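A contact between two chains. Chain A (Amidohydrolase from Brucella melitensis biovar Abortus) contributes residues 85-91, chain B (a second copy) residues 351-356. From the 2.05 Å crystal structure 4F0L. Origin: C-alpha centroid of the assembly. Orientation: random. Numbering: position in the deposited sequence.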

ATOM      1  N   ASP A  85     -17.703  17.785  -9.348  1.00 37.69           N
ATOM      2  CA  ASP A  85     -17.563  16.362  -9.603  1.00 35.55           C
ATOM      3  C   ASP A  85     -16.090  15.949  -9.329  1.00 33.75           C
ATOM      4  O   ASP A  85     -15.189  16.255 -10.124  1.00 31.40           O
ATOM      5  CB  ASP A  85     -17.988  16.058 -11.050  1.00 35.38           C
ATOM      6  CG  ASP A  85     -17.880  14.581 -11.408  1.00 34.78           C
ATOM      7  OD1 ASP A  85     -17.555  13.742 -10.540  1.00 34.42           O
ATOM      8  OD2 ASP A  85     -18.104  14.258 -12.588  1.00 35.73           O
ATOM      9  N   SER A  86     -15.850  15.265  -8.208  1.00 31.58           N
ATOM     10  CA  SER A  86     -14.484  14.849  -7.847  1.00 30.75           C
ATOM     11  C   SER A  86     -13.852  13.822  -8.813  1.00 30.08           C
ATOM     12  O   SER A  86     -12.652  13.506  -8.686  1.00 27.74           O
ATOM     13  CB  SER A  86     -14.438  14.319  -6.401  1.00 30.39           C
ATOM     14  OG  SER A  86     -14.932  12.989  -6.274  1.00 29.66           O
ATOM     15  N   PHE A  87     -14.644  13.271  -9.742  1.00 31.49           N
ATOM     16  CA  PHE A  87     -14.117  12.370 -10.782  1.00 32.53           C
ATOM     17  C   PHE A  87     -13.720  13.064 -12.077  1.00 33.60           C
ATOM     18  O   PHE A  87     -13.174  12.416 -12.980  1.00 32.81           O
ATOM     19  CB  PHE A  87     -15.109  11.254 -11.092  1.00 33.77           C
ATOM     20  CG  PHE A  87     -15.431  10.427  -9.903  1.00 34.83           C
ATOM     21  CD1 PHE A  87     -14.650   9.331  -9.588  1.00 35.36           C
ATOM     22  CD2 PHE A  87     -16.478  10.767  -9.062  1.00 36.71           C
ATOM     23  CE1 PHE A  87     -14.912   8.582  -8.461  1.00 35.30           C
ATOM     24  CE2 PHE A  87     -16.743  10.009  -7.928  1.00 37.95           C
ATOM     25  CZ  PHE A  87     -15.950   8.911  -7.630  1.00 35.64           C
ATOM     26  N   TRP A  88     -13.964  14.372 -12.172  1.00 35.94           N
ATOM     27  CA  TRP A  88     -13.710  15.103 -13.406  1.00 37.49           C
ATOM     28  C   TRP A  88     -12.257  15.029 -13.817  1.00 34.68           C
ATOM     29  O   TRP A  88     -11.946  14.735 -14.972  1.00 35.06           O
ATOM     30  CB  TRP A  88     -14.138  16.570 -13.300  1.00 43.86           C
ATOM     31  CG  TRP A  88     -13.550  17.363 -14.441  1.00 49.13           C
ATOM     32  CD1 TRP A  88     -12.565  18.351 -14.389  1.00 51.15           C
ATOM     33  CD2 TRP A  88     -13.824  17.170 -15.862  1.00 55.57           C
ATOM     34  NE1 TRP A  88     -12.250  18.793 -15.652  1.00 54.03           N
ATOM     35  CE2 TRP A  88     -12.967  18.123 -16.581  1.00 56.72           C
ATOM     36  CE3 TRP A  88     -14.662  16.324 -16.592  1.00 58.38           C
ATOM     37  CZ2 TRP A  88     -12.966  18.205 -17.965  1.00 60.77           C
ATOM     38  CZ3 TRP A  88     -14.653  16.411 -17.988  1.00 61.66           C
ATOM     39  CH2 TRP A  88     -13.825  17.335 -18.660  1.00 62.88           C
ATOM     40  N   SER A  89     -11.364  15.319 -12.879  1.00 31.70           N
ATOM     41  CA  SER A  89      -9.933  15.382 -13.162  1.00 31.09           C
ATOM     42  C   SER A  89      -9.394  14.033 -13.698  1.00 29.04           C
ATOM     43  O   SER A  89      -8.570  14.020 -14.613  1.00 28.15           O
ATOM     44  CB  SER A  89      -9.151  15.833 -11.924  1.00 31.24           C
ATOM     45  OG  SER A  89      -9.322  14.924 -10.838  1.00 30.39           O
ATOM     46  N   TRP A  90      -9.891  12.915 -13.171  1.00 27.85           N
ATOM     47  CA  TRP A  90      -9.495  11.591 -13.689  1.00 27.19           C
ATOM     48  C   TRP A  90      -9.931  11.404 -15.138  1.00 27.76           C
ATOM     49  O   TRP A  90      -9.146  11.019 -15.982  1.00 25.86           O
ATOM     50  CB  TRP A  90     -10.084  10.479 -12.828  1.00 27.37           C
ATOM     51  CG  TRP A  90      -9.501   9.128 -13.122  1.00 26.85           C
ATOM     52  CD1 TRP A  90      -8.404   8.520 -12.507  1.00 27.30           C
ATOM     53  CD2 TRP A  90      -9.955   8.176 -14.148  1.00 28.21           C
ATOM     54  NE1 TRP A  90      -8.161   7.272 -13.065  1.00 28.00           N
ATOM     55  CE2 TRP A  90      -9.057   7.013 -14.062  1.00 27.85           C
ATOM     56  CE3 TRP A  90     -10.979   8.172 -15.092  1.00 29.25           C
ATOM     57  CZ2 TRP A  90      -9.204   5.907 -14.893  1.00 28.35           C
ATOM     58  CZ3 TRP A  90     -11.117   7.061 -15.926  1.00 29.52           C
ATOM     59  CH2 TRP A  90     -10.251   5.947 -15.823  1.00 29.47           C
ATOM     60  N   ARG A  91     -11.189  11.684 -15.435  1.00 28.53           N
ATOM     61  CA  ARG A  91     -11.673  11.593 -16.819  1.00 30.21           C
ATOM     62  C   ARG A  91     -10.954  12.572 -17.766  1.00 29.29           C
ATOM     63  O   ARG A  91     -10.666  12.203 -18.908  1.00 28.48           O
ATOM     64  CB  ARG A  91     -13.191  11.808 -16.893  1.00 32.81           C
ATOM     65  CG  ARG A  91     -14.005  10.728 -16.192  1.00 35.49           C
ATOM     66  CD  ARG A  91     -15.408  10.586 -16.777  1.00 37.50           C
ATOM     67  NE  ARG A  91     -16.061  11.883 -16.883  1.00 41.26           N
ATOM     68  CZ  ARG A  91     -16.557  12.584 -15.856  1.00 44.48           C
ATOM     69  NH1 ARG A  91     -16.511  12.116 -14.604  1.00 45.65           N
ATOM     70  NH2 ARG A  91     -17.113  13.768 -16.085  1.00 45.91           N
TER
ATOM     71  N   HIS B 351     -16.253   7.727   1.325  1.00 28.64           N
ATOM     72  CA  HIS B 351     -17.048   8.825   0.774  1.00 29.50           C
ATOM     73  C   HIS B 351     -17.356   8.666  -0.706  1.00 28.69           C
ATOM     74  O   HIS B 351     -18.002   9.537  -1.288  1.00 29.28           O
ATOM     75  CB  HIS B 351     -16.337  10.154   1.027  1.00 30.61           C
ATOM     76  CG  HIS B 351     -16.192  10.497   2.490  1.00 32.61           C
ATOM     77  ND1 HIS B 351     -17.245  10.535   3.335  1.00 35.47           N
ATOM     78  CD2 HIS B 351     -15.064  10.835   3.250  1.00 33.68           C
ATOM     79  CE1 HIS B 351     -16.812  10.878   4.578  1.00 36.48           C
ATOM     80  NE2 HIS B 351     -15.482  11.073   4.518  1.00 35.51           N
ATOM     81  N   ARG B 352     -16.891   7.581  -1.339  1.00 26.03           N
ATOM     82  CA  ARG B 352     -17.176   7.351  -2.759  1.00 26.84           C
ATOM     83  C   ARG B 352     -16.725   8.545  -3.664  1.00 27.33           C
ATOM     84  O   ARG B 352     -17.447   8.984  -4.552  1.00 28.80           O
ATOM     85  CB  ARG B 352     -18.681   7.015  -2.965  1.00 27.16           C
ATOM     86  N   ALA B 353     -15.488   9.013  -3.461  1.00 26.06           N
ATOM     87  CA  ALA B 353     -15.000  10.266  -4.082  1.00 25.33           C
ATOM     88  C   ALA B 353     -13.490  10.166  -4.279  1.00 23.35           C
ATOM     89  O   ALA B 353     -12.854   9.256  -3.751  1.00 21.52           O
ATOM     90  CB  ALA B 353     -15.350  11.486  -3.213  1.00 26.67           C
ATOM     91  N   ARG B 354     -12.924  11.075  -5.068  1.00 22.23           N
ATOM     92  CA  ARG B 354     -11.478  11.134  -5.231  1.00 20.92           C
ATOM     93  C   ARG B 354     -10.927  12.459  -4.707  1.00 20.42           C
ATOM     94  O   ARG B 354     -11.641  13.459  -4.620  1.00 20.13           O
ATOM     95  CB  ARG B 354     -11.088  10.972  -6.694  1.00 20.89           C
ATOM     96  CG  ARG B 354     -11.675   9.741  -7.354  1.00 20.80           C
ATOM     97  CD  ARG B 354     -11.114   9.528  -8.747  1.00 19.89           C
ATOM     98  NE  ARG B 354      -9.716   9.136  -8.746  1.00 18.99           N
ATOM     99  CZ  ARG B 354      -8.675   9.878  -9.136  1.00 18.78           C
ATOM    100  NH1 ARG B 354      -8.823  11.118  -9.573  1.00 19.82           N
ATOM    101  NH2 ARG B 354      -7.447   9.354  -9.094  1.00 18.07           N
ATOM    102  N   ASN B 355      -9.630  12.455  -4.420  1.00 19.48           N
ATOM    103  CA  ASN B 355      -8.910  13.640  -3.917  1.00 19.46           C
ATOM    104  C   ASN B 355      -9.651  14.307  -2.764  1.00 19.87           C
ATOM    105  O   ASN B 355      -9.921  15.494  -2.782  1.00 19.65           O
ATOM    106  CB  ASN B 355      -8.663  14.568  -5.105  1.00 20.08           C
ATOM    107  CG  ASN B 355      -7.792  13.892  -6.145  1.00 20.34           C
ATOM    108  OD1 ASN B 355      -6.715  13.369  -5.790  1.00 19.46           O
ATOM    109  ND2 ASN B 355      -8.256  13.844  -7.410  1.00 20.21           N
ATOM    110  N   VAL B 356      -9.985  13.479  -1.782  1.00 19.49           N
ATOM    111  CA  VAL B 356     -10.769  13.885  -0.656  1.00 20.66           C
ATOM    112  C   VAL B 356     -10.006  14.807   0.269  1.00 20.92           C
ATOM    113  O   VAL B 356     -10.568  15.788   0.760  1.00 21.91           O
ATOM    114  CB  VAL B 356     -11.277  12.665   0.154  1.00 20.31           C
ATOM    115  CG1 VAL B 356     -12.021  13.152   1.426  1.00 20.83           C
ATOM    116  CG2 VAL B 356     -12.156  11.790  -0.757  1.00 20.00           C
TER
HETATM  117  O   HOH W   1     -10.902  12.912 -10.440  1.00 19.47           O
HETATM  118  O   HOH W   2     -10.768  15.235  -7.937  1.00 24.18           O

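Chain A enters this contact as a turn that leads into a helix. A type I beta turn runs from A:Asp85 to A:Trp88, closed by A:Trp88 N donating to A:Asp85 O at 3.0 Å. The helix begins at A:Trp88. Chain B contributes a segment without regular helix or strand, extended at B:Ala353 and B:Arg354. A:Ser86 and B:Arg354 are the nearest pair, with CA atoms 5.4 Å apart. B:Arg352, with positive phi, is the first residue to leave the preceding helix of its chain. The two stretches together bury 342 Å².

One direct hydrogen bond joins the stretches. B:Arg354 N donates to A:Ser86 OG at 3.0 Å, and the angle of 169° makes it nearly straight. The p rotamer of A:Ser86, whose CA-to-CB bond points toward chain B, places the hydroxyl against this backbone amide. The same OG lies 3.4 Å from B:Ala353 CB, a van der Waals contact.

Two waters add to this link. Water 1 donates to A:Ser86 O (2.5 Å) and accepts from A:Trp90 N (2.9 Å) and B:Arg354 NH1 (2.9 Å). It also bonds A:Ser89 OG at 2.6 Å. It thus ties the start of the chain A helix to the guanidinium of chain B. Water 2 connects A:Ser86 O (2.7 Å) with B:Asn355 ND2 (2.9 Å), accepting from the amide. A:Ser89 OG and B:Asn355 ND2 are 3.7 Å apart, and this water bonds to both.

The remaining contacts are packing. A:Phe87 turns its ring end to chain B. Its CZ lies 3.4 Å from B:Arg352 O, which sits at the ring edge, where the aromatic hydrogens carry slight positive charge. A:Phe87 CE1 meets the aliphatic B:Arg354 CG at 3.6 Å. B:Arg354 has the most area covered, 112 Å². Its side chain extends past A:Phe87 to A:Trp90, whose CB lies over one face of the guanidinium, 3.5 Å from B:Arg354 NH1. B:Arg354 NH2 lies at the edge of the indole, so the two planar groups do not stack. The B:Arg352 side chain is not modelled beyond CB.

Bonds within chain A brace its side of the contact. A:Phe87 N donates to A:Asp85 OD1 at 3.1 Å, a capping bond that satisfies an amide at the turn. A:Arg91 NH1 forms a salt bridge with A:Asp85 OD2 at 3.3 Å; its hydrogen bond is weak. A:Asp85 and A:Arg91 do not touch the chain B stretch, but their pairing ties the turn to the helix that follows.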